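Local coordinates for protein B-cell differentiation antigen CD72 (Mus musculus, PDB 5B1R) that acts as a B-cell co-receptor that recognises the Sm/RNP self-antigen and, when coligated with the B-cell receptor, inhibits its signalling; this is its extracellular C-type lectin-like domain, at residues K39-D44 with I112-A117. The protein carries 2 engineered substitutions. Sequence-based numbering, arbitrary orientation.
Sequences KLAAFD and ICESEA
Glu114 and Lys39 face each other as an antiparallel hydrogen-bonded pair. Lys39 N donates to Glu114 O, and Glu114 N returns a shorter bond of 2.7 Å to Lys39 O. Glu114 has the largest share of the buried area. Glu114 CB points to the face shared with Lys39 and lies 4.2 Å from Ala41 CA. Its CG sits between the backbone N and the carbonyl carbon (chi1 76°). There CG packs against Lys39 CG and CE. The two chains run side by side and point the same way, and Glu114 CD also touches Lys39 CE at 3.7 Å. The carboxylate then divides its work. Glu114 OE1 turns to the 39-44 backbone and accepts a nearly straight bond of 2.9 Å from Ala42 N (172° at the hydrogen). This donor comes from the anti side, 31° out of the carboxylate plane. OE2 forms a salt bridge with Arg15. Glu114 OE2 also takes a bond from a water 2.7 Å away, and this water accepts a weak one from Lys39 NZ. Lys39 NZ itself stays 4.2 Å from Glu114 OE2, beyond salt-bridge range.

In this C-type lectin fold, the short strand 39-40 follows helix 26-35 and pairs with the long C-terminal strand 109-119. Cys113 ties that strand to the helix by its disulfide with Cys33, and Leu40 packs on the same helix. Past Leu40 the chain leaves the strand, yet Ala41 N still donates to Ile112 O at 2.8 Å. Ala41 CB rests on Ile112 CG2 at 3.7 Å and also touches Phe17 of strand 15-21.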
loop_
_atom_site.group_PDB
_atom_site.type_symbol
_atom_site.label_atom_id
_atom_site.label_comp_id
_atom_site.label_asym_id
_atom_site.label_seq_id
_atom_site.Cartn_x
_atom_site.Cartn_y
_atom_site.Cartn_z
ATOM N N LYS A 39 -7.913 0.916 -5.040
ATOM C CA LYS A 39 -7.747 -0.310 -4.274
ATOM C C LYS A 39 -6.574 -0.145 -3.339
ATOM O O LYS A 39 -5.759 0.743 -3.516
ATOM C CB LYS A 39 -7.512 -1.501 -5.211
ATOM C CG LYS A 39 -6.204 -1.452 -5.982
ATOM C CD LYS A 39 -6.003 -2.638 -6.931
ATOM C CE LYS A 39 -4.640 -2.542 -7.626
ATOM N NZ LYS A 39 -4.356 -3.652 -8.585
ATOM N N LEU A 40 -6.466 -0.998 -2.333
ATOM C CA LEU A 40 -5.258 -1.011 -1.528
ATOM C C LEU A 40 -4.057 -1.255 -2.417
ATOM O O LEU A 40 -4.097 -2.093 -3.322
ATOM C CB LEU A 40 -5.343 -2.120 -0.496
ATOM C CG LEU A 40 -6.257 -1.802 0.686
ATOM C CD1 LEU A 40 -6.614 -3.085 1.424
ATOM C CD2 LEU A 40 -5.613 -0.744 1.611
ATOM N N ALA A 41 -2.977 -0.536 -2.153
ATOM C CA ALA A 41 -1.812 -0.606 -3.016
ATOM C C ALA A 41 -1.196 -2.005 -3.018
ATOM O O ALA A 41 -1.078 -2.654 -1.974
ATOM C CB ALA A 41 -0.798 0.430 -2.582
ATOM N N ALA A 42 -0.788 -2.441 -4.211
ATOM C CA ALA A 42 -0.343 -3.809 -4.422
ATOM C C ALA A 42 1.154 -3.837 -4.672
ATOM O O ALA A 42 1.646 -3.177 -5.589
ATOM C CB ALA A 42 -1.076 -4.402 -5.615
ATOM N N PHE A 43 1.865 -4.619 -3.869
ATOM C CA PHE A 43 3.313 -4.754 -3.963
ATOM C C PHE A 43 3.723 -6.221 -3.883
ATOM O O PHE A 43 4.731 -6.559 -3.284
ATOM C CB PHE A 43 4.001 -3.941 -2.853
ATOM C CG PHE A 43 3.650 -2.491 -2.878
ATOM C CD1 PHE A 43 4.062 -1.688 -3.936
ATOM C CD2 PHE A 43 2.861 -1.936 -1.880
ATOM C CE1 PHE A 43 3.712 -0.353 -3.987
ATOM C CE2 PHE A 43 2.519 -0.591 -1.915
ATOM C CZ PHE A 43 2.932 0.197 -2.976
ATOM N N ASP A 44 2.941 -7.106 -4.492
ATOM C CA ASP A 44 3.220 -8.523 -4.354
ATOM C C ASP A 44 4.595 -8.924 -4.895
ATOM O O ASP A 44 5.247 -9.785 -4.316
ATOM C CB ASP A 44 2.179 -9.381 -5.067
ATOM C CG ASP A 44 0.804 -9.340 -4.430
ATOM O OD1 ASP A 44 0.531 -8.564 -3.489
ATOM O OD2 ASP A 44 -0.028 -10.133 -4.906
ATOM N N ILE A 112 -2.296 2.854 2.110
ATOM C CA ILE A 112 -1.914 3.370 0.797
ATOM C C ILE A 112 -2.890 2.791 -0.209
ATOM O O ILE A 112 -3.082 1.567 -0.251
ATOM C CB ILE A 112 -0.480 2.975 0.404
ATOM C CG1 ILE A 112 0.501 3.334 1.531
ATOM C CG2 ILE A 112 -0.100 3.633 -0.924
ATOM C CD1 ILE A 112 1.864 2.692 1.412
ATOM N N CYS A 113 -3.539 3.659 -0.981
ATOM C CA CYS A 113 -4.399 3.241 -2.080
ATOM C C CYS A 113 -3.664 3.411 -3.403
ATOM O O CYS A 113 -2.708 4.187 -3.503
ATOM C CB CYS A 113 -5.666 4.091 -2.131
ATOM S SG CYS A 113 -6.660 4.191 -0.629
ATOM N N GLU A 114 -4.144 2.717 -4.426
ATOM C CA GLU A 114 -3.652 2.973 -5.768
ATOM C C GLU A 114 -4.799 2.971 -6.760
ATOM O O GLU A 114 -5.785 2.235 -6.608
ATOM C CB GLU A 114 -2.573 1.987 -6.191
ATOM C CG GLU A 114 -3.022 0.625 -6.579
ATOM C CD GLU A 114 -1.870 -0.162 -7.186
ATOM O OE1 GLU A 114 -1.044 -0.638 -6.429
ATOM O OE2 GLU A 114 -1.758 -0.299 -8.424
ATOM N N SER A 115 -4.645 3.802 -7.775
ATOM C CA SER A 115 -5.557 3.829 -8.900
ATOM C C SER A 115 -4.732 3.721 -10.169
ATOM O O SER A 115 -3.493 3.780 -10.142
ATOM C CB SER A 115 -6.347 5.145 -8.911
ATOM O OG SER A 115 -5.526 6.221 -9.363
ATOM N N GLU A 116 -5.395 3.587 -11.302
ATOM C CA GLU A 116 -4.674 3.725 -12.549
ATOM C C GLU A 116 -4.300 5.201 -12.777
ATOM O O GLU A 116 -4.930 6.107 -12.231
ATOM C CB GLU A 116 -5.471 3.135 -13.721
ATOM C CG GLU A 116 -6.597 3.989 -14.284
ATOM C CD GLU A 116 -7.903 3.955 -13.493
ATOM O OE1 GLU A 116 -8.956 4.253 -14.092
ATOM O OE2 GLU A 116 -7.898 3.651 -12.284
ATOM N N ALA A 117 -3.239 5.426 -13.546
ATOM C CA ALA A 117 -2.914 6.750 -14.045
ATOM C C ALA A 117 -3.779 7.025 -15.270
ATOM O O ALA A 117 -4.337 6.114 -15.868
ATOM C CB ALA A 117 -1.447 6.827 -14.393
HETATM O O HOH W 1 -1.182 -2.790 -9.351
#